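Long-range contacts in dTDP-4-dehydrorhamnose reductase (Yersinia enterocolitica, PDB 5U9C), which probably catalyses the NADPH-dependent reduction of dTDP-4-dehydro-beta-L-rhamnose to dTDP-L-rhamnose, a step of dTDP-L-rhamnose biosynthesis: residues E55-I60 with K95-W100; Y103-N108 with I151-W156; K171-I176 with C230-L235; S192-M197 with L215-S220; S224-A229 with I242-S247. All blocks are in the same frame, centred on the assembly; numbering follows the deposited sequence. Where two conformers were deposited one is given.

Contact 1. Residues E55-I60 with K95-W100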
# COMPACT_ATOMS: atom_id res chain seq x y z
N GLU D 55 35.35 32.64 2.75
CA GLU D 55 35.18 33.01 4.17
C GLU D 55 35.92 32.06 5.12
O GLU D 55 36.22 32.43 6.26
CB GLU D 55 33.69 33.03 4.57
CG GLU D 55 32.88 34.14 3.93
CD GLU D 55 33.34 35.51 4.35
OE1 GLU D 55 33.52 35.72 5.57
OE2 GLU D 55 33.53 36.38 3.48
N LYS D 56 36.16 30.83 4.66
CA LYS D 56 36.87 29.82 5.46
C LYS D 56 36.32 29.67 6.87
O LYS D 56 37.05 29.78 7.84
CB LYS D 56 38.37 30.10 5.50
CG LYS D 56 39.02 29.98 4.13
CD LYS D 56 40.49 30.32 4.16
CE LYS D 56 41.08 30.12 2.77
NZ LYS D 56 42.50 30.53 2.73
N PRO D 57 35.01 29.42 6.99
CA PRO D 57 34.48 29.26 8.34
C PRO D 57 34.92 27.95 8.96
O PRO D 57 35.23 27.00 8.24
CB PRO D 57 32.97 29.24 8.10
CG PRO D 57 32.81 28.63 6.74
CD PRO D 57 34.01 29.11 5.95
N ASP D 58 34.94 27.89 10.28
CA ASP D 58 35.21 26.65 11.02
C ASP D 58 33.89 25.90 11.23
O ASP D 58 33.86 24.66 11.36
CB ASP D 58 35.79 26.97 12.38
CG ASP D 58 37.09 27.72 12.27
OD1 ASP D 58 38.10 27.10 11.89
OD2 ASP D 58 37.08 28.93 12.53
N VAL D 59 32.80 26.67 11.30
CA VAL D 59 31.47 26.14 11.51
C VAL D 59 30.48 26.81 10.58
O VAL D 59 30.53 28.03 10.39
CB VAL D 59 31.03 26.39 12.97
CG1 VAL D 59 29.55 26.10 13.19
CG2 VAL D 59 31.89 25.58 13.93
N ILE D 60 29.56 26.02 10.02
CA ILE D 60 28.48 26.51 9.17
C ILE D 60 27.15 26.01 9.73
O ILE D 60 26.99 24.81 9.91
CB ILE D 60 28.59 26.04 7.71
CG1 ILE D 60 29.87 26.60 7.09
CG2 ILE D 60 27.38 26.52 6.91
CD1 ILE D 60 30.20 26.01 5.72
N LYS D 95 32.85 20.83 2.92
CA LYS D 95 33.84 19.80 2.68
C LYS D 95 35.19 20.40 2.25
O LYS D 95 36.24 20.00 2.74
CB LYS D 95 33.38 18.85 1.60
CG LYS D 95 34.40 17.75 1.28
CD LYS D 95 33.96 16.93 0.10
CE LYS D 95 35.01 15.88 -0.24
NZ LYS D 95 34.59 15.11 -1.44
N PHE D 96 35.14 21.34 1.31
CA PHE D 96 36.34 21.97 0.79
C PHE D 96 37.14 22.72 1.86
O PHE D 96 38.36 22.60 1.90
CB PHE D 96 36.02 22.92 -0.37
CG PHE D 96 37.25 23.47 -1.05
CD1 PHE D 96 37.91 22.72 -2.04
CD2 PHE D 96 37.76 24.71 -0.69
CE1 PHE D 96 39.05 23.22 -2.66
CE2 PHE D 96 38.91 25.22 -1.31
CZ PHE D 96 39.55 24.47 -2.30
N CYS D 97 36.49 23.49 2.72
CA CYS D 97 37.25 24.19 3.73
C CYS D 97 37.33 23.48 5.09
O CYS D 97 37.92 24.00 6.02
CB CYS D 97 36.77 25.64 3.84
SG CYS D 97 35.12 25.85 4.41
N GLY D 98 36.80 22.26 5.19
CA GLY D 98 36.87 21.48 6.44
C GLY D 98 35.99 21.94 7.59
O GLY D 98 36.26 21.64 8.76
N ALA D 99 34.91 22.64 7.28
CA ALA D 99 34.02 23.15 8.30
C ALA D 99 33.03 22.10 8.78
O ALA D 99 32.54 21.27 7.98
CB ALA D 99 33.26 24.36 7.77
N TRP D 100 32.73 22.13 10.07
CA TRP D 100 31.68 21.29 10.66
C TRP D 100 30.36 21.95 10.24
O TRP D 100 30.19 23.15 10.41
CB TRP D 100 31.83 21.26 12.17
CG TRP D 100 30.77 20.55 12.97
CD1 TRP D 100 30.75 19.23 13.35
CD2 TRP D 100 29.64 21.16 13.61
NE1 TRP D 100 29.66 18.98 14.14
CE2 TRP D 100 28.97 20.14 14.33
CE3 TRP D 100 29.12 22.46 13.63
CZ2 TRP D 100 27.80 20.39 15.06
CZ3 TRP D 100 27.97 22.70 14.35
CH2 TRP D 100 27.32 21.67 15.06
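Val59 and Trp100 lie side by side and point the same way, on one face of the sheet. The CG1 methyl of Val59 meets the indole at its edge, in the ring plane, 3.7 Å from Trp100 CE3; CZ3 is its next neighbour on the six-membered ring. Both side chains start alike: CG1 of Val59 (chi1 169°) and CG of Trp100 (chi1 174°) are anti to their backbone nitrogens, which sets the methyl alongside the benzo edge. The far end of the indole is held elsewhere, NE1 bonding to His211 O. Behind this pair the backbones run as neighbouring parallel strands. Trp100 N donates to Asp58 O at 3.1 Å, and Ile60 N returns a straighter bond to Trp100 O at 3.0 Å, so that Trp100 is gripped through both its N-H and its carbonyl. This is the first rung between two central strands of the Rossmann-type parallel sheet, where helix 76-97 hands over to strand 100-106. The helix closes in a Schellman motif with Gly98, at positive phi, as its C-prime residue. Just past it Ala99 aims CB toward residues 55-60, 3.3 Å from Pro57 O, with Ile60 CD1 4.0 Å from the same methyl. Cys97, in the last helical turn, has SG between its backbone N and carbonyl carbon, and SG touches Pro57 CD at 3.8 Å. Asp58 points the other way, and its OD2 accepts from Lys7 N on the adjoining strand 7-11.

Contact 2. Residues Y103-N108 with I151-W156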
# COMPACT_ATOMS: atom_id res chain seq x y z
N TYR D 103 22.95 21.10 9.66
CA TYR D 103 21.82 21.25 8.75
C TYR D 103 20.53 21.03 9.52
O TYR D 103 20.35 19.99 10.15
CB TYR D 103 21.91 20.25 7.57
CG TYR D 103 20.75 20.27 6.59
CD1 TYR D 103 20.38 21.45 5.95
CD2 TYR D 103 20.09 19.10 6.21
CE1 TYR D 103 19.35 21.49 5.02
CE2 TYR D 103 19.06 19.12 5.27
CZ TYR D 103 18.70 20.32 4.68
OH TYR D 103 17.71 20.37 3.74
N LEU D 104 19.67 22.04 9.51
CA LEU D 104 18.37 21.94 10.16
C LEU D 104 17.41 21.26 9.19
O LEU D 104 17.10 21.81 8.14
CB LEU D 104 17.85 23.32 10.53
CG LEU D 104 16.43 23.37 11.13
CD1 LEU D 104 16.40 22.64 12.46
CD2 LEU D 104 16.00 24.81 11.28
N SER D 105 16.95 20.07 9.54
CA SER D 105 15.99 19.32 8.69
C SER D 105 14.62 19.27 9.37
O SER D 105 14.38 19.98 10.34
CB SER D 105 16.53 17.93 8.29
OG SER D 105 15.72 17.36 7.25
N SER D 106 13.74 18.39 8.88
CA SER D 106 12.35 18.37 9.32
C SER D 106 11.75 16.99 9.47
O SER D 106 12.11 16.04 8.78
CB SER D 106 11.53 19.12 8.25
OG SER D 106 10.12 19.00 8.42
N SER D 107 10.80 16.91 10.39
CA SER D 107 10.02 15.70 10.58
C SER D 107 9.26 15.34 9.28
O SER D 107 8.85 14.20 9.12
CB SER D 107 9.02 15.91 11.74
OG SER D 107 8.14 16.99 11.49
N ASN D 108 9.09 16.32 8.36
CA ASN D 108 8.40 16.07 7.07
C ASN D 108 9.13 15.13 6.13
O ASN D 108 8.62 14.85 5.06
CB ASN D 108 8.09 17.37 6.32
CG ASN D 108 6.70 17.87 6.57
OD1 ASN D 108 6.50 18.85 7.29
ND2 ASN D 108 5.70 17.20 5.96
N ILE D 151 22.91 16.71 11.51
CA ILE D 151 21.59 16.93 10.93
C ILE D 151 20.60 16.79 12.06
O ILE D 151 20.58 15.75 12.75
CB ILE D 151 21.30 15.91 9.83
CG1 ILE D 151 22.18 16.20 8.62
CG2 ILE D 151 19.82 15.94 9.44
CD1 ILE D 151 22.25 15.07 7.62
N ILE D 152 19.83 17.85 12.30
CA ILE D 152 18.82 17.85 13.35
C ILE D 152 17.45 18.00 12.71
O ILE D 152 17.19 18.95 11.96
CB ILE D 152 19.00 19.00 14.34
CG1 ILE D 152 20.41 18.99 14.93
CG2 ILE D 152 17.93 18.90 15.43
CD1 ILE D 152 20.67 20.14 15.88
N ARG D 153 16.57 17.07 13.02
CA ARG D 153 15.21 17.12 12.52
C ARG D 153 14.33 17.69 13.62
O ARG D 153 14.28 17.16 14.73
CB ARG D 153 14.72 15.74 12.08
CG ARG D 153 15.56 15.09 10.99
CD ARG D 153 14.89 13.82 10.46
NE ARG D 153 15.66 13.16 9.42
CZ ARG D 153 16.12 11.91 9.43
NH1 ARG D 153 15.88 11.07 10.44
NH2 ARG D 153 16.79 11.47 8.37
N ALA D 154 13.68 18.81 13.31
CA ALA D 154 12.73 19.47 14.21
C ALA D 154 11.32 19.21 13.69
O ALA D 154 11.12 18.97 12.50
CB ALA D 154 12.99 20.97 14.26
N GLY D 155 10.36 19.25 14.59
CA GLY D 155 8.96 19.05 14.25
C GLY D 155 8.30 20.40 14.04
O GLY D 155 8.84 21.26 13.33
N TRP D 156 7.13 20.60 14.63
CA TRP D 156 6.42 21.89 14.52
C TRP D 156 7.11 22.92 15.42
O TRP D 156 6.99 22.86 16.66
CB TRP D 156 4.96 21.74 14.91
CG TRP D 156 4.18 20.79 14.02
CD1 TRP D 156 4.41 20.52 12.70
CD2 TRP D 156 2.94 20.15 14.35
NE1 TRP D 156 3.43 19.68 12.22
CE2 TRP D 156 2.51 19.45 13.20
CE3 TRP D 156 2.19 20.06 15.51
CZ2 TRP D 156 1.35 18.69 13.19
CZ3 TRP D 156 1.03 19.29 15.49
CH2 TRP D 156 0.62 18.62 14.35
O HOH W 1 9.44 20.53 10.35
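Residues Tyr103 to Ser106 and Ile151 to Ala154 run parallel as neighbouring strands, their axes 4.3 Å apart at closest and twisted by 36°. Ile152 N donates to Tyr103 O, Ser105 N to Ile152 O at 2.7 Å, Ala154 N to Ser105 O, and Ser107 N to Ala154 O. The third of these is long, 3.3 Å from Ala154 N to Ser105 O, with the donor 48° out of the carbonyl plane. One face of the ladder carries Tyr103, Ser105, Ile151 and Arg153. There Ser105 CB sits between Ile151 CG2 and Arg153 CG, 4.0 Å from each, while Ile151 CG1 reaches the edge of the Tyr103 ring. Arg153 has CG beside its backbone N (chi1 -58°) and is extended from CG to NE; its CD passes 3.9 Å from Ser106 O. On the other face Leu104 CD1 packs 4.2 Å from Ala154 CB. Beyond the strands, Ser107 OG comes 3.5 Å from Gly155 CA and bonds to Glu260. Ser106 OG accepts from Asn108 N, an ST turn, and also bonds to a water at 2.6 Å. On the face of Ser105 and Arg153, Glu138 binds Ser105 OG and forms a salt bridge with Arg153 NH2, and His216 NE2 partners Arg153 NH1. Buried polar ends thus gather at the C-terminal edge of the Rossmann-type sheet, where Glu138 and His216 probably fix the guanidinium and Glu138 balances its charge, close to a bound citrate, probably from the crystallisation liquor, that may mark a pocket.

Contact 3. Residues K171-I176 with C230-L235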
# COMPACT_ATOMS: atom_id res chain seq x y z
N LYS D 171 -0.94 32.87 16.04
CA LYS D 171 -2.29 33.07 15.50
C LYS D 171 -3.38 32.67 16.50
O LYS D 171 -4.39 33.37 16.63
CB LYS D 171 -2.49 32.32 14.19
CG LYS D 171 -1.78 32.97 13.02
CD LYS D 171 -1.91 32.18 11.72
CE LYS D 171 -1.09 30.90 11.77
NZ LYS D 171 -1.13 30.13 10.50
N ILE D 172 -3.18 31.54 17.18
CA ILE D 172 -4.13 31.12 18.20
C ILE D 172 -4.16 32.17 19.31
O ILE D 172 -5.23 32.55 19.76
CB ILE D 172 -3.79 29.73 18.80
CG1 ILE D 172 -3.94 28.62 17.75
CG2 ILE D 172 -4.65 29.43 20.03
CD1 ILE D 172 -5.34 28.44 17.20
N ILE D 173 -2.99 32.63 19.74
CA ILE D 173 -2.91 33.64 20.79
C ILE D 173 -3.60 34.97 20.37
O ILE D 173 -4.31 35.59 21.17
CB ILE D 173 -1.46 33.84 21.28
CG1 ILE D 173 -1.00 32.59 22.05
CG2 ILE D 173 -1.36 35.04 22.19
CD1 ILE D 173 0.44 32.60 22.51
N GLN D 174 -3.39 35.39 19.12
CA GLN D 174 -4.02 36.60 18.55
C GLN D 174 -5.57 36.49 18.57
O GLN D 174 -6.28 37.46 18.93
CB GLN D 174 -3.52 36.81 17.12
CG GLN D 174 -4.05 38.03 16.40
CD GLN D 174 -3.67 38.06 14.92
OE1 GLN D 174 -3.01 37.14 14.40
NE2 GLN D 174 -4.11 39.12 14.22
N GLN D 175 -6.08 35.32 18.22
CA GLN D 175 -7.53 35.08 18.24
C GLN D 175 -8.07 35.10 19.67
O GLN D 175 -9.17 35.62 19.91
CB GLN D 175 -7.90 33.77 17.56
CG GLN D 175 -7.67 33.78 16.06
CD GLN D 175 -7.89 32.41 15.46
OE1 GLN D 175 -9.02 31.94 15.30
NE2 GLN D 175 -6.81 31.77 15.10
N ILE D 176 -7.31 34.53 20.60
CA ILE D 176 -7.70 34.54 22.02
C ILE D 176 -7.74 35.99 22.52
O ILE D 176 -8.73 36.41 23.10
CB ILE D 176 -6.79 33.66 22.90
CG1 ILE D 176 -7.06 32.18 22.63
CG2 ILE D 176 -7.04 33.97 24.38
CD1 ILE D 176 -6.05 31.21 23.22
N CYS D 230 -6.10 23.78 22.50
CA CYS D 230 -6.76 23.58 23.81
C CYS D 230 -5.84 23.91 24.98
O CYS D 230 -6.26 24.53 25.95
CB CYS D 230 -7.28 22.14 23.94
SG CYS D 230 -8.69 21.76 22.86
N ALA D 231 -4.58 23.50 24.87
CA ALA D 231 -3.59 23.76 25.93
C ALA D 231 -3.33 25.28 26.05
O ALA D 231 -3.30 25.82 27.15
CB ALA D 231 -2.30 22.99 25.67
N ILE D 232 -3.16 25.97 24.92
CA ILE D 232 -2.97 27.44 24.90
C ILE D 232 -4.20 28.11 25.54
O ILE D 232 -4.07 28.98 26.41
CB ILE D 232 -2.74 27.97 23.47
CG1 ILE D 232 -1.42 27.43 22.90
CG2 ILE D 232 -2.70 29.50 23.45
CD1 ILE D 232 -1.31 27.59 21.40
N GLY D 233 -5.39 27.67 25.12
CA GLY D 233 -6.66 28.15 25.65
C GLY D 233 -6.73 28.07 27.17
O GLY D 233 -7.16 29.04 27.83
N ASP D 234 -6.33 26.92 27.73
CA ASP D 234 -6.31 26.74 29.20
C ASP D 234 -5.32 27.70 29.85
O ASP D 234 -5.61 28.26 30.89
CB ASP D 234 -5.90 25.32 29.61
CG ASP D 234 -6.94 24.27 29.27
OD1 ASP D 234 -8.12 24.60 28.98
OD2 ASP D 234 -6.56 23.07 29.32
N LEU D 235 -4.15 27.85 29.24
CA LEU D 235 -3.11 28.75 29.79
C LEU D 235 -3.51 30.22 29.79
O LEU D 235 -3.10 30.94 30.68
CB LEU D 235 -1.81 28.60 29.01
CG LEU D 235 -1.11 27.27 29.23
CD1 LEU D 235 -0.17 26.94 28.08
CD2 LEU D 235 -0.39 27.28 30.57
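Ile232 points from its helix toward three isoleucines of residues 171-176, and its branches divide them. At the root, CB lies 4.2 Å from Ile172 CG2. The CG2 branch, anti to the backbone N, does most of the work: it touches Ile173 CG1 and Ile176 CD1, each at 3.8 Å, with Ile172 CG2 only slightly farther at 3.9 Å. The other branch leaves from CG1, which is anti to the carbonyl carbon, and chi2 of 165° carries CD1 onward in extended form until it rests 4.1 Å from Ile172 CG2 and close to Ile172 CB. Ile232 meets Ile173 at about a right angle and slants across Ile172 and Ile176. This is plain helix-helix packing in the C-terminal part of the chain, helix 168-177 against helix 225-235, with local axes 10.3 Å apart and crossing at -43°. The first of these helices also carries Lys171, a residue that binds (R)-malate in a crystal structure of this protein. The near face of the second helix also includes Gly233, whose CA takes the tip of Ile176, CD1, at 4.0 Å. Ile183 of strand 182-186 packs on both Ile172 and Ile176, and Leu283 of helix 279-288 touches Ile232 as well.

Contact 4. Residues S192-M197 with L215-S220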
# COMPACT_ATOMS: atom_id res chain seq x y z
N SER D 192 4.79 16.61 16.45
CA SER D 192 5.50 16.89 17.68
C SER D 192 5.99 18.34 17.63
O SER D 192 6.36 18.85 16.56
CB SER D 192 6.71 15.95 17.81
OG SER D 192 6.30 14.59 17.93
N ILE D 193 6.01 19.00 18.78
CA ILE D 193 6.49 20.38 18.80
C ILE D 193 7.98 20.45 19.18
O ILE D 193 8.49 19.62 19.94
CB ILE D 193 5.67 21.30 19.73
CG1 ILE D 193 5.66 20.78 21.16
CG2 ILE D 193 4.25 21.48 19.22
CD1 ILE D 193 4.93 21.70 22.12
N THR D 194 8.65 21.44 18.63
CA THR D 194 10.04 21.73 18.94
C THR D 194 10.14 23.18 19.38
O THR D 194 9.84 24.11 18.60
CB THR D 194 10.96 21.54 17.72
OG1 THR D 194 10.94 20.17 17.31
CG2 THR D 194 12.42 21.92 18.08
N SER D 195 10.56 23.39 20.62
CA SER D 195 10.79 24.74 21.15
C SER D 195 12.06 25.30 20.52
O SER D 195 13.14 24.72 20.69
CB SER D 195 10.96 24.71 22.67
OG SER D 195 11.58 25.90 23.14
N ALA D 196 11.94 26.40 19.78
CA ALA D 196 13.11 27.02 19.15
C ALA D 196 14.16 27.42 20.21
O ALA D 196 15.36 27.26 19.96
CB ALA D 196 12.73 28.22 18.29
N MSE D 197 13.73 27.91 21.37
CA MSE D 197 14.69 28.33 22.42
C MSE D 197 15.45 27.14 22.98
O MSE D 197 16.65 27.25 23.25
CB MSE D 197 14.02 29.18 23.52
CG MSE D 197 15.01 29.67 24.60
SE MSE D 197 16.51 30.78 23.91
CE MSE D 197 17.70 30.66 25.49
N LEU D 215 20.02 13.56 14.47
CA LEU D 215 19.21 13.57 15.68
C LEU D 215 17.84 14.16 15.43
O LEU D 215 17.65 14.97 14.53
CB LEU D 215 19.88 14.43 16.75
CG LEU D 215 21.12 13.89 17.44
CD1 LEU D 215 21.82 15.00 18.21
CD2 LEU D 215 20.73 12.74 18.37
N HIS D 216 16.88 13.71 16.22
CA HIS D 216 15.53 14.24 16.23
C HIS D 216 15.46 15.09 17.50
O HIS D 216 15.79 14.59 18.58
CB HIS D 216 14.54 13.10 16.36
CG HIS D 216 14.38 12.31 15.11
ND1 HIS D 216 13.40 11.35 14.97
CD2 HIS D 216 14.98 12.42 13.91
CE1 HIS D 216 13.47 10.84 13.75
NE2 HIS D 216 14.42 11.46 13.09
N PHE D 217 15.03 16.34 17.38
CA PHE D 217 14.94 17.22 18.54
C PHE D 217 13.51 17.75 18.66
O PHE D 217 13.08 18.64 17.89
CB PHE D 217 15.97 18.36 18.48
CG PHE D 217 16.09 19.13 19.78
CD1 PHE D 217 15.17 20.12 20.10
CD2 PHE D 217 17.09 18.85 20.70
CE1 PHE D 217 15.24 20.82 21.28
CE2 PHE D 217 17.17 19.56 21.89
CZ PHE D 217 16.24 20.54 22.18
N ALA D 218 12.76 17.18 19.61
CA ALA D 218 11.37 17.57 19.83
C ALA D 218 10.87 17.19 21.22
O ALA D 218 11.37 16.22 21.83
CB ALA D 218 10.48 16.89 18.79
N SER D 219 9.88 17.93 21.69
CA SER D 219 9.25 17.63 22.96
C SER D 219 8.55 16.27 22.85
O SER D 219 8.13 15.86 21.76
CB SER D 219 8.24 18.71 23.34
OG SER D 219 8.84 19.99 23.43
N SER D 220 8.42 15.59 23.98
CA SER D 220 7.78 14.29 24.03
C SER D 220 6.26 14.44 23.86
O SER D 220 5.63 15.24 24.55
CB SER D 220 8.10 13.61 25.37
OG SER D 220 7.44 12.37 25.49
O HOH W 2 5.73 17.09 20.96
O HOH W 3 11.19 21.19 22.23
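Ser219, Thr194 and Phe217 bury the most surface here, and each is tied by its backbone or its hydroxyl. Ser219 N donates to Ile193 O at 2.8 Å, and its CB and OG both lie against Ile193 CG1, CB at 4.0 Å. The hydroxyl also takes a water's proton, the same water accepting from Ser195 N, while its strongest partner is Asp282. A second water links Ile193 N to Ser219 O. Thr194 turns OG1 beside its own backbone N (chi1 -63°) and gives its proton to Phe217 O at 2.7 Å, in the carbonyl plane and on a lone pair. Thr194 OG1 itself accepts from Gly155 N. Thr194 CG2, anti to the backbone N, comes to the Phe217 ring at its edge, in plane, 3.9 Å from CD1; the two side chains cross obliquely. The ring meets Phe202 of helix 196-209 as well. Ala218 CB fills in between, 3.6 Å from Thr194 OG1 and 4.0 Å from Ser192 CB. The touching parts run at 99° to each other rather than as paired strands. Ser195 stands at the N-cap of helix 196-209, its OG accepting from Gln198 N. The whole is a junction where the chain leaving strand 213-217, an outermost strand of the Rossmann-type parallel sheet, meets strand 190-195 of the small mixed sheet.

Contact 5. Residues S224-A229 with I242-S247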
# COMPACT_ATOMS: atom_id res chain seq x y z
N SER D 224 -2.14 16.81 18.13
CA SER D 224 -2.73 17.54 16.99
C SER D 224 -2.69 19.02 17.28
O SER D 224 -2.46 19.42 18.44
CB SER D 224 -4.20 17.15 16.78
OG SER D 224 -5.01 17.57 17.88
N ARG D 225 -2.97 19.83 16.26
CA ARG D 225 -3.06 21.28 16.45
C ARG D 225 -4.20 21.58 17.39
O ARG D 225 -4.14 22.56 18.13
CB ARG D 225 -3.29 22.00 15.13
CG ARG D 225 -2.18 21.84 14.10
CD ARG D 225 -0.86 22.39 14.59
NE ARG D 225 0.09 22.49 13.48
CZ ARG D 225 1.27 23.10 13.55
NH1 ARG D 225 1.67 23.71 14.68
NH2 ARG D 225 2.04 23.13 12.47
N PHE D 226 -5.25 20.75 17.35
CA PHE D 226 -6.38 20.92 18.25
C PHE D 226 -5.94 20.78 19.71
O PHE D 226 -6.36 21.58 20.56
CB PHE D 226 -7.50 19.91 17.92
CG PHE D 226 -8.61 19.88 18.94
CD1 PHE D 226 -9.48 20.96 19.06
CD2 PHE D 226 -8.79 18.77 19.77
CE1 PHE D 226 -10.51 20.94 20.01
CE2 PHE D 226 -9.81 18.74 20.71
CZ PHE D 226 -10.68 19.83 20.84
N ASP D 227 -5.11 19.78 19.99
CA ASP D 227 -4.57 19.56 21.34
C ASP D 227 -3.77 20.79 21.78
O ASP D 227 -3.88 21.24 22.93
CB ASP D 227 -3.63 18.34 21.40
CG ASP D 227 -4.32 17.03 21.16
OD1 ASP D 227 -5.46 16.84 21.64
OD2 ASP D 227 -3.71 16.16 20.52
N ILE D 228 -2.96 21.31 20.87
CA ILE D 228 -2.14 22.48 21.16
C ILE D 228 -3.03 23.71 21.42
O ILE D 228 -2.79 24.47 22.38
CB ILE D 228 -1.14 22.75 20.00
CG1 ILE D 228 -0.14 21.59 19.92
CG2 ILE D 228 -0.43 24.08 20.21
CD1 ILE D 228 0.75 21.63 18.67
N ALA D 229 -4.05 23.91 20.59
CA ALA D 229 -4.94 25.07 20.79
C ALA D 229 -5.64 24.98 22.14
O ALA D 229 -5.72 25.97 22.86
CB ALA D 229 -5.95 25.19 19.66
N ILE D 242 -13.18 26.07 21.51
CA ILE D 242 -12.07 25.59 20.66
C ILE D 242 -12.70 24.35 20.01
O ILE D 242 -13.02 23.38 20.69
CB ILE D 242 -10.78 25.30 21.43
CG1 ILE D 242 -10.28 26.60 22.05
CG2 ILE D 242 -9.74 24.75 20.45
CD1 ILE D 242 -9.08 26.48 22.93
N ILE D 243 -12.87 24.41 18.70
CA ILE D 243 -13.60 23.41 17.94
C ILE D 243 -12.65 22.50 17.15
O ILE D 243 -11.85 23.02 16.36
CB ILE D 243 -14.55 24.15 16.93
CG1 ILE D 243 -15.52 25.08 17.70
CG2 ILE D 243 -15.33 23.18 16.05
CD1 ILE D 243 -16.38 25.97 16.80
N PRO D 244 -12.74 21.16 17.34
CA PRO D 244 -11.89 20.26 16.55
C PRO D 244 -12.49 20.09 15.17
O PRO D 244 -13.68 19.84 15.04
CB PRO D 244 -11.95 18.94 17.34
CG PRO D 244 -13.26 18.97 18.07
CD PRO D 244 -13.62 20.43 18.27
N VAL D 245 -11.69 20.29 14.13
CA VAL D 245 -12.17 20.10 12.77
C VAL D 245 -11.27 19.15 11.99
O VAL D 245 -10.09 19.01 12.30
CB VAL D 245 -12.28 21.43 12.00
CG1 VAL D 245 -13.25 22.35 12.71
CG2 VAL D 245 -10.92 22.10 11.83
N HIS D 246 -11.84 18.51 10.98
CA HIS D 246 -11.09 17.65 10.07
C HIS D 246 -10.31 18.51 9.08
O HIS D 246 -10.71 19.66 8.79
CB HIS D 246 -12.02 16.67 9.34
CG HIS D 246 -12.58 15.61 10.23
ND1 HIS D 246 -11.81 14.57 10.71
CD2 HIS D 246 -13.81 15.44 10.77
CE1 HIS D 246 -12.55 13.80 11.48
NE2 HIS D 246 -13.76 14.30 11.53
N SER D 247 -9.22 17.97 8.55
CA SER D 247 -8.36 18.71 7.62
C SER D 247 -9.05 19.17 6.34
O SER D 247 -8.60 20.12 5.71
CB SER D 247 -7.09 17.92 7.32
OG SER D 247 -7.41 16.63 6.85
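A helix laid against a beta-strand, here helix 225-235 on strand 241-245 of a small two-stranded parallel sheet, is the setting for Phe226 and Pro244. The local axes run nearly antiparallel, at 174° and 8.8 Å apart. Phe226 is directed toward the strand from its CB, and the proline packs over one ring face: Pro244 CB stands 3.6 Å from the ring centroid and 10° off the normal, a CH-pi contact over the centre. CG of Phe226 is anti to its backbone N (chi1 171°). The two side chains lie side by side, pointing the same way. Pro244 CD also touches Phe226 CE1, at 3.6 Å. At the ring's edge, in plane, is Ile242 O, 3.6 Å from CE1. Ile242 completes the packing with two branches. Its CG2 is shared by Ala229 CB and Phe226 CE1, each 3.9 Å away, and its CD1 comes 3.4 Å from Ala229 O. The helix itself begins with a capping box: Ser224 OG accepts from Asp227 N, and Ser224 N donates to Asp227 OD2 at 2.9 Å. His246, just past the strand, bonds to Glu263 of the second subunit. Around this patch strand 182-186 is the sheet partner of 241-245 and touches Ala229 through Ala185. From helix 168-177, Ile172 touches Ala229, and Phe168 packs on Arg225 and Ile228.

Contacts 1, 2 and 4 reach one parallel sheet: contact 1 joins strands 59-62 and 100-106, contact 2 joins 100-106 to 149-154, and contact 4 reaches strand 213-217 at one edge. Contacts 1 and 2 are 22 Å apart between centres; contacts 2 and 4 are 9 Å apart and touch, as where Trp156 N meets Ser192 O. Contacts 3 and 5 share helix 225-235, with centres 11 Å apart, and their segments alternate along the chain; contact 4 is nested in the loop contact 3 closes. Between centres, contact 1 lies 43 Å from contacts 3 and 5, across the chain's centre, so the series spans the Rossmann-type sheet and the C-terminal helix-and-strand part, with contacts 2 and 4 between.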